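Local coordinates for protein enoyl-CoA hydratase/carnithine racemase (Magnetospirillum magneticum, PDB 4NEK) that probably isomerises the double bond of unsaturated enoyl-CoA thioesters between the delta(3) and delta(2) positions, at residues A26-M31 / G63-D68; D22-L27 / Q57-A62; I103-T108 / V134-S139. All blocks are in the same frame, centred on the assembly; numbering follows the deposited sequence.

Contact 1 (A26-M31 / G63-D68); sequences ALIGEM and GNDLPD
Leu-27 and Asn-64 pair across a single parallel beta bridge, which ties together two loops of the crotonase fold just before each turns into a helix. Leu-27 supplies both bonds: its N donates to Gly-63 O (2.8 Å) and its O accepts from Asp-65 N (2.8 Å), the latter nearly straight at 171°. The same Gly-63 O also takes a CA-H...O contact from Ala-26 CA at 3.1 Å. Around this bridge the side chains spread to different sides. Leu-27 sets CG anti to its carbonyl carbon (chi1 -59°), and the isobutyl group runs past Gly-63 O to pack on Met-18 of strand 13-18. Asp-65 instead carries the tightest side-chain approach, its CB lying 3.3 Å from Leu-27 O. That CB also rests 3.7 Å from CG2 of Ile-28, the two side chains lying alongside and pointing the same way; the CG1 arm of Ile-28 leads away from the loop 63-68. The Asp-65 CB also comes within 4.2 Å of the Ala-26 CB. With CG anti to the backbone N (chi1 178°), the Asp-65 carboxylate can turn back over its own helix: OD1 receives Asp-68 N at 3.1 Å through its anti lone pair, an N-cap bond. OD2 forms a salt bridge with Arg-20, whose NH1 also binds Ala-26 O, so one guanidinium joins both loops and both Asp-65 oxygens are engaged. Asn-64 directs OD1 to the hydroxyl of Tyr-32 on helix 29-44. Asp-68 closes the outer margin, its OD2 held by Trp-72 NE1. Beyond Ile-28, the N-cap of helix 29-44, a water accepts from Gly-29 N at 2.8 Å and donates to Asp-68 OD1.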
ATOM      1  N   ALA C  26      10.656 -29.812  -9.875  1.00 26.00           N
ATOM      2  CA  ALA C  26      10.234 -30.597  -8.728  1.00 27.30           C
ATOM      3  C   ALA C  26      11.436 -31.387  -8.223  1.00 28.70           C
ATOM      4  O   ALA C  26      12.092 -32.055  -8.997  1.00 30.39           O
ATOM      5  CB  ALA C  26       9.100 -31.535  -9.106  1.00 27.70           C
ATOM      6  N   LEU C  27      11.736 -31.284  -6.934  1.00 29.14           N
ATOM      7  CA  LEU C  27      12.975 -31.807  -6.398  1.00 30.20           C
ATOM      8  C   LEU C  27      12.925 -33.287  -6.028  1.00 32.35           C
ATOM      9  O   LEU C  27      11.900 -33.797  -5.561  1.00 34.37           O
ATOM     10  CB  LEU C  27      13.387 -31.034  -5.169  1.00 30.98           C
ATOM     11  CG  LEU C  27      13.598 -29.543  -5.426  1.00 35.22           C
ATOM     12  CD1 LEU C  27      13.926 -28.924  -4.084  1.00 37.93           C
ATOM     13  CD2 LEU C  27      14.719 -29.231  -6.406  1.00 32.87           C
ATOM     14  N   ILE C  28      14.063 -33.939  -6.248  1.00 31.40           N
ATOM     15  CA  ILE C  28      14.321 -35.308  -5.846  1.00 30.52           C
ATOM     16  C   ILE C  28      15.651 -35.340  -5.082  1.00 31.15           C
ATOM     17  O   ILE C  28      16.430 -34.372  -5.065  1.00 35.10           O
ATOM     18  CB  ILE C  28      14.360 -36.245  -7.081  1.00 32.42           C
ATOM     19  CG1 ILE C  28      15.391 -35.764  -8.103  1.00 34.33           C
ATOM     20  CG2 ILE C  28      12.998 -36.298  -7.774  1.00 32.13           C
ATOM     21  CD1 ILE C  28      15.568 -36.697  -9.301  1.00 33.89           C
ATOM     22  N   GLY C  29      15.946 -36.474  -4.473  1.00 32.48           N
ATOM     23  CA  GLY C  29      17.128 -36.630  -3.623  1.00 30.61           C
ATOM     24  C   GLY C  29      18.430 -36.201  -4.281  1.00 33.11           C
ATOM     25  O   GLY C  29      19.293 -35.611  -3.611  1.00 30.12           O
ATOM     26  N   GLU C  30      18.618 -36.563  -5.555  1.00 34.54           N
ATOM     27  CA  GLU C  30      19.888 -36.231  -6.227  1.00 37.70           C
ATOM     28  C   GLU C  30      20.066 -34.738  -6.357  1.00 36.04           C
ATOM     29  O   GLU C  30      21.203 -34.288  -6.339  1.00 34.20           O
ATOM     30  CB  GLU C  30      20.108 -36.866  -7.616  1.00 42.70           C
ATOM     31  CG  GLU C  30      18.955 -36.691  -8.585  1.00 47.04           C
ATOM     32  CD  GLU C  30      19.123 -37.473  -9.893  1.00 54.85           C
ATOM     33  OE1 GLU C  30      20.072 -37.099 -10.619  1.00 57.39           O
ATOM     34  OE2 GLU C  30      18.334 -38.447 -10.191  1.00 66.45           O
HETATM   35  N   MSE C  31      18.961 -33.979  -6.442  1.00 29.96           N
HETATM   36  CA  MSE C  31      19.051 -32.526  -6.575  1.00 27.55           C
HETATM   37  C   MSE C  31      19.392 -31.919  -5.252  1.00 25.18           C
HETATM   38  O   MSE C  31      20.345 -31.152  -5.167  1.00 25.45           O
HETATM   39  CB  MSE C  31      17.781 -31.950  -7.109  1.00 28.03           C
HETATM   40  CG  MSE C  31      17.601 -32.455  -8.511  1.00 31.29           C
HETATM   41 SE   MSE C  31      15.868 -31.868  -9.256  1.00 41.84          SE
HETATM   42  CE  MSE C  31      16.277 -29.951  -9.490  1.00 40.99           C
ATOM     43  N   GLY C  63       8.538 -27.644  -5.764  1.00 30.80           N
ATOM     44  CA  GLY C  63       8.609 -28.303  -4.495  1.00 32.63           C
ATOM     45  C   GLY C  63       9.001 -29.724  -4.710  1.00 34.25           C
ATOM     46  O   GLY C  63       9.535 -30.073  -5.742  1.00 31.34           O
ATOM     47  N   ASN C  64       8.777 -30.551  -3.702  1.00 35.77           N
ATOM     48  CA  ASN C  64       9.188 -31.921  -3.831  1.00 38.33           C
ATOM     49  C   ASN C  64       8.394 -32.660  -4.859  1.00 35.61           C
ATOM     50  O   ASN C  64       7.201 -32.446  -5.000  1.00 31.83           O
ATOM     51  CB  ASN C  64       9.071 -32.643  -2.523  1.00 40.26           C
ATOM     52  CG  ASN C  64      10.273 -32.398  -1.670  1.00 47.13           C
ATOM     53  OD1 ASN C  64      11.361 -32.920  -1.935  1.00 53.53           O
ATOM     54  ND2 ASN C  64      10.097 -31.598  -0.636  1.00 49.92           N
ATOM     55  N   ASP C  65       9.081 -33.540  -5.573  1.00 34.34           N
ATOM     56  CA  ASP C  65       8.412 -34.467  -6.451  1.00 34.21           C
ATOM     57  C   ASP C  65       7.499 -35.291  -5.564  1.00 32.43           C
ATOM     58  O   ASP C  65       7.949 -35.872  -4.575  1.00 32.34           O
ATOM     59  CB  ASP C  65       9.468 -35.289  -7.244  1.00 40.94           C
ATOM     60  CG  ASP C  65       8.797 -36.360  -8.191  1.00 43.82           C
ATOM     61  OD1 ASP C  65       8.203 -37.475  -7.765  1.00 49.79           O
ATOM     62  OD2 ASP C  65       8.855 -36.012  -9.403  1.00 45.70           O
ATOM     63  N   LEU C  66       6.223 -35.327  -5.884  1.00 31.59           N
ATOM     64  CA  LEU C  66       5.259 -35.897  -4.944  1.00 34.69           C
ATOM     65  C   LEU C  66       5.352 -37.437  -4.773  1.00 32.59           C
ATOM     66  O   LEU C  66       5.406 -37.933  -3.640  1.00 26.50           O
ATOM     67  CB  LEU C  66       3.848 -35.441  -5.330  1.00 39.33           C
ATOM     68  CG  LEU C  66       2.740 -36.061  -4.497  1.00 48.49           C
ATOM     69  CD1 LEU C  66       2.851 -35.591  -3.048  1.00 49.21           C
ATOM     70  CD2 LEU C  66       1.377 -35.757  -5.106  1.00 50.23           C
ATOM     71  N   PRO C  67       5.422 -38.193  -5.887  1.00 32.56           N
ATOM     72  CA  PRO C  67       5.654 -39.631  -5.775  1.00 32.07           C
ATOM     73  C   PRO C  67       6.876 -39.946  -4.945  1.00 31.89           C
ATOM     74  O   PRO C  67       6.822 -40.764  -4.037  1.00 32.47           O
ATOM     75  CB  PRO C  67       5.904 -40.053  -7.210  1.00 33.88           C
ATOM     76  CG  PRO C  67       5.137 -39.073  -8.029  1.00 35.34           C
ATOM     77  CD  PRO C  67       5.128 -37.780  -7.272  1.00 33.87           C
ATOM     78  N   ASP C  68       7.972 -39.259  -5.213  1.00 31.87           N
ATOM     79  CA  ASP C  68       9.185 -39.481  -4.448  1.00 35.51           C
ATOM     80  C   ASP C  68       8.989 -39.192  -2.955  1.00 36.41           C
ATOM     81  O   ASP C  68       9.505 -39.883  -2.075  1.00 36.44           O
ATOM     82  CB  ASP C  68      10.297 -38.599  -4.981  1.00 37.15           C
ATOM     83  CG  ASP C  68      11.570 -38.767  -4.207  1.00 40.72           C
ATOM     84  OD1 ASP C  68      12.314 -39.691  -4.519  1.00 49.39           O
ATOM     85  OD2 ASP C  68      11.852 -37.952  -3.285  1.00 50.79           O
TER
HETATM   86  O   HOH W   1      14.734 -38.945  -4.446  1.00 30.40           O

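Contact 2 (D22-L27 / Q57-A62); sequences DKKNAL and QTDFSA
Asn-25 grips the loop 57-62 through both its side chain and its backbone. Among the hydrogen bonds, its ND2 donates to Phe-60 O at 3.1 Å; this oxygen lies close to the plane of the amide, whereas ND2 stands above the carbonyl plane of Phe-60. The other end of the amide, OD1, accepts from Arg-20 N, which fixes the rotation of the group. In return Ser-61 OG donates to Asn-25 O at 3.0 Å, having swung anti to its own backbone N (chi1 176°), and the same hydroxyl is bonded to Gly-63 N. A backbone bond completes the set, Ala-62 N to Lys-24 O at 2.9 Å. Apolar contact is slight: the Ala-62 CB touches the Lys-24 CB at 3.9 Å and comes within 4.5 Å of the Ala-26 CB. The charged pair meets by its flanks, for the methylenes of Lys-24 cross obliquely over the Asp-59 carboxylate, CG to OD2 3.6 Å. Bent at its last two torsions, Lys-24 keeps NZ 5.0 Å from Asp-59 OD1, too far for a salt bridge, though the opposite charges probably attract. Asp-59 is held instead by Thr-58 OG1 on OD2 and Ala-101 N on OD1. The contact joins the loops leading from central-sheet strands 13-18 and 50-54 of the crotonase fold to helices 29-44 and 66-69; Phe-60 and Ser-61 also hydrogen-bond to the backbone of strand 101-103.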
ATOM      1  N   ASP C  22      11.463 -29.821 -17.245  1.00 39.12           N
ATOM      2  CA  ASP C  22      10.293 -30.590 -17.662  1.00 40.70           C
ATOM      3  C   ASP C  22       9.339 -30.877 -16.530  1.00 37.40           C
ATOM      4  O   ASP C  22       8.183 -31.082 -16.768  1.00 36.95           O
ATOM      5  CB  ASP C  22      10.698 -31.906 -18.288  1.00 49.34           C
ATOM      6  CG  ASP C  22      11.283 -31.735 -19.662  1.00 63.34           C
ATOM      7  OD1 ASP C  22      11.107 -30.648 -20.274  1.00 72.02           O
ATOM      8  OD2 ASP C  22      11.905 -32.710 -20.147  1.00 75.26           O
ATOM      9  N   LYS C  23       9.809 -30.896 -15.296  1.00 38.89           N
ATOM     10  CA  LYS C  23       8.914 -31.126 -14.178  1.00 39.36           C
ATOM     11  C   LYS C  23       8.870 -29.928 -13.261  1.00 33.99           C
ATOM     12  O   LYS C  23       8.647 -30.062 -12.048  1.00 26.53           O
ATOM     13  CB  LYS C  23       9.375 -32.363 -13.421  1.00 48.15           C
ATOM     14  CG  LYS C  23       9.429 -33.599 -14.298  1.00 54.26           C
ATOM     15  CD  LYS C  23       8.913 -34.783 -13.500  1.00 68.96           C
ATOM     16  CE  LYS C  23       9.228 -36.102 -14.174  1.00 76.77           C
ATOM     17  NZ  LYS C  23       8.651 -36.101 -15.541  1.00 86.23           N
ATOM     18  N   LYS C  24       9.091 -28.760 -13.856  1.00 30.24           N
ATOM     19  CA  LYS C  24       9.086 -27.504 -13.125  1.00 29.68           C
ATOM     20  C   LYS C  24       9.981 -27.540 -11.927  1.00 26.39           C
ATOM     21  O   LYS C  24       9.657 -26.978 -10.899  1.00 24.83           O
ATOM     22  CB  LYS C  24       7.685 -27.160 -12.665  1.00 31.28           C
ATOM     23  CG  LYS C  24       6.625 -27.107 -13.761  1.00 34.13           C
ATOM     24  CD  LYS C  24       5.394 -26.475 -13.137  1.00 39.41           C
ATOM     25  CE  LYS C  24       4.100 -27.135 -13.564  1.00 49.09           C
ATOM     26  NZ  LYS C  24       3.526 -26.345 -14.679  1.00 56.24           N
ATOM     27  N   ASN C  25      11.133 -28.185 -12.074  1.00 28.11           N
ATOM     28  CA  ASN C  25      12.108 -28.268 -11.018  1.00 27.83           C
ATOM     29  C   ASN C  25      11.589 -28.881  -9.741  1.00 26.87           C
ATOM     30  O   ASN C  25      12.030 -28.539  -8.636  1.00 28.59           O
ATOM     31  CB  ASN C  25      12.729 -26.883 -10.751  1.00 32.06           C
ATOM     32  CG  ASN C  25      13.687 -26.457 -11.861  1.00 33.40           C
ATOM     33  OD1 ASN C  25      14.124 -27.292 -12.622  1.00 34.12           O
ATOM     34  ND2 ASN C  25      13.998 -25.170 -11.954  1.00 31.14           N
ATOM     35  N   ALA C  26      10.656 -29.812  -9.875  1.00 26.00           N
ATOM     36  CA  ALA C  26      10.234 -30.597  -8.728  1.00 27.30           C
ATOM     37  C   ALA C  26      11.436 -31.387  -8.223  1.00 28.70           C
ATOM     38  O   ALA C  26      12.092 -32.055  -8.997  1.00 30.39           O
ATOM     39  CB  ALA C  26       9.100 -31.535  -9.106  1.00 27.70           C
ATOM     40  N   LEU C  27      11.736 -31.284  -6.934  1.00 29.14           N
ATOM     41  CA  LEU C  27      12.975 -31.807  -6.398  1.00 30.20           C
ATOM     42  C   LEU C  27      12.925 -33.287  -6.028  1.00 32.35           C
ATOM     43  O   LEU C  27      11.900 -33.797  -5.561  1.00 34.37           O
ATOM     44  CB  LEU C  27      13.387 -31.034  -5.169  1.00 30.98           C
ATOM     45  CG  LEU C  27      13.598 -29.543  -5.426  1.00 35.22           C
ATOM     46  CD1 LEU C  27      13.926 -28.924  -4.084  1.00 37.93           C
ATOM     47  CD2 LEU C  27      14.719 -29.231  -6.406  1.00 32.87           C
ATOM     48  N   GLN C  57      13.844 -21.385 -17.016  1.00 28.52           N
ATOM     49  CA  GLN C  57      13.372 -20.161 -17.641  1.00 30.46           C
ATOM     50  C   GLN C  57      11.915 -19.947 -17.357  1.00 29.75           C
ATOM     51  O   GLN C  57      11.399 -18.883 -17.654  1.00 34.16           O
ATOM     52  CB  GLN C  57      13.636 -20.173 -19.159  1.00 32.66           C
ATOM     53  CG  GLN C  57      15.111 -20.053 -19.552  1.00 32.59           C
ATOM     54  CD  GLN C  57      15.907 -19.073 -18.670  1.00 35.67           C
ATOM     55  OE1 GLN C  57      16.711 -19.480 -17.833  1.00 37.87           O
ATOM     56  NE2 GLN C  57      15.654 -17.788 -18.831  1.00 36.57           N
ATOM     57  N   THR C  58      11.226 -20.924 -16.785  1.00 27.29           N
ATOM     58  CA  THR C  58       9.806 -20.720 -16.474  1.00 29.14           C
ATOM     59  C   THR C  58       9.407 -20.969 -15.031  1.00 27.01           C
ATOM     60  O   THR C  58       8.298 -20.629 -14.673  1.00 26.34           O
ATOM     61  CB  THR C  58       8.906 -21.635 -17.309  1.00 31.50           C
ATOM     62  OG1 THR C  58       9.244 -22.993 -17.003  1.00 34.77           O
ATOM     63  CG2 THR C  58       9.108 -21.376 -18.785  1.00 32.00           C
ATOM     64  N   ASP C  59      10.259 -21.591 -14.222  1.00 26.47           N
ATOM     65  CA  ASP C  59       9.884 -21.953 -12.874  1.00 26.43           C
ATOM     66  C   ASP C  59      11.054 -21.983 -11.940  1.00 25.12           C
ATOM     67  O   ASP C  59      12.165 -22.196 -12.339  1.00 26.08           O
ATOM     68  CB  ASP C  59       9.263 -23.335 -12.841  1.00 29.19           C
ATOM     69  CG  ASP C  59       7.946 -23.409 -13.590  1.00 31.89           C
ATOM     70  OD1 ASP C  59       6.890 -22.994 -13.020  1.00 33.60           O
ATOM     71  OD2 ASP C  59       7.957 -23.909 -14.751  1.00 32.28           O
ATOM     72  N   PHE C  60      10.791 -21.721 -10.679  1.00 24.12           N
ATOM     73  CA  PHE C  60      11.812 -21.794  -9.683  1.00 25.18           C
ATOM     74  C   PHE C  60      11.842 -23.230  -9.158  1.00 28.32           C
ATOM     75  O   PHE C  60      12.817 -23.936  -9.347  1.00 29.81           O
ATOM     76  CB  PHE C  60      11.541 -20.774  -8.560  1.00 23.36           C
ATOM     77  CG  PHE C  60      12.630 -20.695  -7.521  1.00 21.59           C
ATOM     78  CD1 PHE C  60      13.871 -20.269  -7.851  1.00 22.34           C
ATOM     79  CD2 PHE C  60      12.382 -21.055  -6.195  1.00 22.79           C
ATOM     80  CE1 PHE C  60      14.873 -20.199  -6.898  1.00 22.43           C
ATOM     81  CE2 PHE C  60      13.372 -20.986  -5.231  1.00 21.22           C
ATOM     82  CZ  PHE C  60      14.626 -20.566  -5.591  1.00 22.04           C
ATOM     83  N   SER C  61      10.777 -23.642  -8.471  1.00 29.65           N
ATOM     84  CA  SER C  61      10.622 -25.023  -8.070  1.00 28.94           C
ATOM     85  C   SER C  61       9.236 -25.290  -7.666  1.00 27.30           C
ATOM     86  O   SER C  61       8.666 -24.594  -6.824  1.00 31.02           O
ATOM     87  CB  SER C  61      11.521 -25.360  -6.888  1.00 30.01           C
ATOM     88  OG  SER C  61      11.257 -26.673  -6.482  1.00 29.67           O
ATOM     89  N   ALA C  62       8.705 -26.369  -8.204  1.00 26.93           N
ATOM     90  CA  ALA C  62       7.412 -26.850  -7.805  1.00 24.89           C
ATOM     91  C   ALA C  62       7.439 -27.663  -6.512  1.00 25.59           C
ATOM     92  O   ALA C  62       6.485 -28.313  -6.201  1.00 24.41           O
ATOM     93  CB  ALA C  62       6.833 -27.685  -8.915  1.00 26.33           C
TER

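Contact 3 (I103-T108 / V134-S139); sequences IGIGST and VPEAGS
Thr-108 faces Ala-137 and Ser-139 where the short helix 105-108 of the crotonase fold meets the tight type I' turn 136-139. Its CB lies 3.8 Å from the Ala-137 CB. From there the two branches part: OG1 stands between the backbone N and the carbonyl carbon (chi1 57°), which lets it reach back toward its own helix for a weak bond to Gly-104 O while pressing on the Ala-137 CB at 3.4 Å. The same OG1 sits 3.5 Å from OE2 of Glu-136. CG2, the other branch, packs on the Ser-139 CB at 3.7 Å. An alanine in place of Thr-108 would probably leave the Ala-137 and Ser-139 CB atoms without the hydroxyl and methyl packed on them and remove the weak bond to Gly-104 O. Glu-136 comes in across both Thr-108 and Ile-105 at about a right angle, and its OE2 stops 3.3 Å from the Ile-105 CB; Ile-105 N is equally near, but poorly angled for a hydrogen bond. Ile-105 CD1 adds an apolar touch on the Ala-137 CB (4.1 Å). The turn itself is tightened by Ser-139, whose N and OG both donate to Glu-136 O, the OG bond being 2.7 Å. Glu-222 of a second subunit accepts a bond from Gly-138 N. No direct hydrogen bond spans the two segments; a water donating to both Thr-108 O and Ala-137 O links them instead, and between the two segments the poorly ordered Glu-136 meets its neighbours by van der Waals contact, without a hydrogen bond.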
ATOM      1  N   ILE C 103       6.897 -23.519  -4.877  1.00 29.17           N
ATOM      2  CA  ILE C 103       5.997 -24.322  -4.074  1.00 28.47           C
ATOM      3  C   ILE C 103       6.762 -25.146  -3.075  1.00 26.24           C
ATOM      4  O   ILE C 103       7.851 -25.611  -3.349  1.00 24.16           O
ATOM      5  CB  ILE C 103       5.154 -25.233  -4.949  1.00 30.81           C
ATOM      6  CG1 ILE C 103       4.341 -24.386  -5.922  1.00 31.70           C
ATOM      7  CG2 ILE C 103       4.230 -26.105  -4.093  1.00 31.51           C
ATOM      8  CD1 ILE C 103       3.621 -25.221  -6.958  1.00 30.93           C
ATOM      9  N   GLY C 104       6.177 -25.260  -1.886  1.00 25.88           N
ATOM     10  CA  GLY C 104       6.774 -25.963  -0.799  1.00 26.50           C
ATOM     11  C   GLY C 104       8.087 -25.369  -0.427  1.00 29.40           C
ATOM     12  O   GLY C 104       8.174 -24.209  -0.056  1.00 34.12           O
ATOM     13  N   ILE C 105       9.133 -26.160  -0.602  1.00 32.03           N
ATOM     14  CA  ILE C 105      10.504 -25.720  -0.377  1.00 34.53           C
ATOM     15  C   ILE C 105      10.880 -24.551  -1.307  1.00 32.22           C
ATOM     16  O   ILE C 105      11.682 -23.709  -0.969  1.00 32.02           O
ATOM     17  CB  ILE C 105      11.475 -26.925  -0.499  1.00 38.49           C
ATOM     18  CG1 ILE C 105      12.901 -26.522  -0.158  1.00 43.94           C
ATOM     19  CG2 ILE C 105      11.455 -27.520  -1.901  1.00 40.70           C
ATOM     20  CD1 ILE C 105      13.064 -25.963   1.245  1.00 45.87           C
ATOM     21  N   GLY C 106      10.272 -24.486  -2.473  1.00 34.83           N
ATOM     22  CA  GLY C 106      10.453 -23.351  -3.342  1.00 35.66           C
ATOM     23  C   GLY C 106      10.066 -22.037  -2.678  1.00 33.70           C
ATOM     24  O   GLY C 106      10.658 -21.014  -2.983  1.00 34.63           O
ATOM     25  N   SER C 107       9.101 -22.055  -1.775  1.00 27.97           N
ATOM     26  CA  SER C 107       8.787 -20.883  -0.980  1.00 26.29           C
ATOM     27  C   SER C 107       9.529 -20.831   0.352  1.00 27.43           C
ATOM     28  O   SER C 107       9.969 -19.753   0.760  1.00 26.15           O
ATOM     29  CB  SER C 107       7.279 -20.795  -0.690  1.00 27.66           C
ATOM     30  OG  SER C 107       6.608 -20.189  -1.781  1.00 28.63           O
ATOM     31  N   THR C 108       9.636 -21.957   1.059  1.00 26.03           N
ATOM     32  CA  THR C 108      10.048 -21.929   2.476  1.00 27.39           C
ATOM     33  C   THR C 108      11.536 -21.763   2.616  1.00 27.18           C
ATOM     34  O   THR C 108      12.043 -21.470   3.693  1.00 26.06           O
ATOM     35  CB  THR C 108       9.659 -23.204   3.224  1.00 27.02           C
ATOM     36  OG1 THR C 108      10.241 -24.327   2.561  1.00 26.85           O
ATOM     37  CG2 THR C 108       8.146 -23.368   3.257  1.00 27.36           C
ATOM     38  N   VAL C 134       3.172 -31.110   8.169  1.00 31.81           N
ATOM     39  CA  VAL C 134       3.494 -29.811   8.679  1.00 32.93           C
ATOM     40  C   VAL C 134       4.567 -29.104   7.845  1.00 35.83           C
ATOM     41  O   VAL C 134       5.318 -29.718   7.102  1.00 36.21           O
ATOM     42  CB  VAL C 134       3.944 -29.867  10.164  1.00 34.56           C
ATOM     43  CG1 VAL C 134       2.879 -30.579  10.986  1.00 33.93           C
ATOM     44  CG2 VAL C 134       5.328 -30.519  10.327  1.00 33.08           C
ATOM     45  N   PRO C 135       4.659 -27.787   8.003  1.00 41.96           N
ATOM     46  CA  PRO C 135       5.667 -27.037   7.325  1.00 42.48           C
ATOM     47  C   PRO C 135       7.057 -27.334   7.836  1.00 46.48           C
ATOM     48  O   PRO C 135       7.286 -27.589   9.015  1.00 48.26           O
ATOM     49  CB  PRO C 135       5.314 -25.594   7.666  1.00 43.99           C
ATOM     50  CG  PRO C 135       3.920 -25.630   8.149  1.00 45.74           C
ATOM     51  CD  PRO C 135       3.807 -26.928   8.839  1.00 43.62           C
ATOM     52  N   GLU C 136       7.974 -27.113   6.931  1.00 46.53           N
ATOM     53  CA  GLU C 136       9.343 -27.451   7.066  1.00 46.97           C
ATOM     54  C   GLU C 136      10.166 -26.164   6.866  1.00 44.74           C
ATOM     55  O   GLU C 136       9.622 -25.039   6.673  1.00 35.89           O
ATOM     56  CB  GLU C 136       9.674 -28.378   5.903  1.00 59.13           C
ATOM     57  CG  GLU C 136       9.819 -27.584   4.582  1.00 71.48           C
ATOM     58  CD  GLU C 136       9.642 -28.393   3.305  1.00 88.98           C
ATOM     59  OE1 GLU C 136       9.439 -29.626   3.372  1.00105.25           O
ATOM     60  OE2 GLU C 136       9.729 -27.775   2.213  1.00105.28           O
ATOM     61  N   ALA C 137      11.479 -26.354   6.905  1.00 33.58           N
ATOM     62  CA  ALA C 137      12.439 -25.319   6.650  1.00 31.84           C
ATOM     63  C   ALA C 137      12.329 -24.081   7.549  1.00 28.47           C
ATOM     64  O   ALA C 137      12.795 -22.983   7.167  1.00 28.67           O
ATOM     65  CB  ALA C 137      12.406 -24.933   5.169  1.00 32.33           C
ATOM     66  N   GLY C 138      11.729 -24.243   8.718  1.00 24.93           N
ATOM     67  CA  GLY C 138      11.576 -23.144   9.684  1.00 24.11           C
ATOM     68  C   GLY C 138      10.412 -22.216   9.415  1.00 22.83           C
ATOM     69  O   GLY C 138      10.298 -21.173  10.051  1.00 21.78           O
ATOM     70  N   SER C 139       9.558 -22.568   8.449  1.00 22.50           N
ATOM     71  CA  SER C 139       8.499 -21.673   8.030  1.00 21.84           C
ATOM     72  C   SER C 139       7.506 -21.425   9.139  1.00 22.15           C
ATOM     73  O   SER C 139       6.885 -20.349   9.165  1.00 22.01           O
ATOM     74  CB  SER C 139       7.803 -22.185   6.775  1.00 21.82           C
ATOM     75  OG  SER C 139       7.431 -23.511   6.951  1.00 20.49           O
TER
HETATM   76  O   HOH W   2      11.415 -20.672   6.217  1.00 21.39           O

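In the fold
Contacts 1 and 2 share Ala-26 and Leu-27 and zip the same pair of loops together in succession, whereas contact 3 joins a later helix and turn. Contact 1 is partly buried, with charged groups and water at its margin; contact 2 is mostly buried apart from its lysine edge, and contact 3 is wholly buried beside another subunit. Contact 1 is bridged by backbone bonds alone, contact 2 by one backbone and two side-chain bonds, while contact 3 relies on packing and one bridging water. The three are continuous: Leu-27 CD1 packs on Ile-105 CG2 at 3.6 Å, and Ser-61 O lies 2.8 Å from Ile-103 N, a probable hydrogen bond.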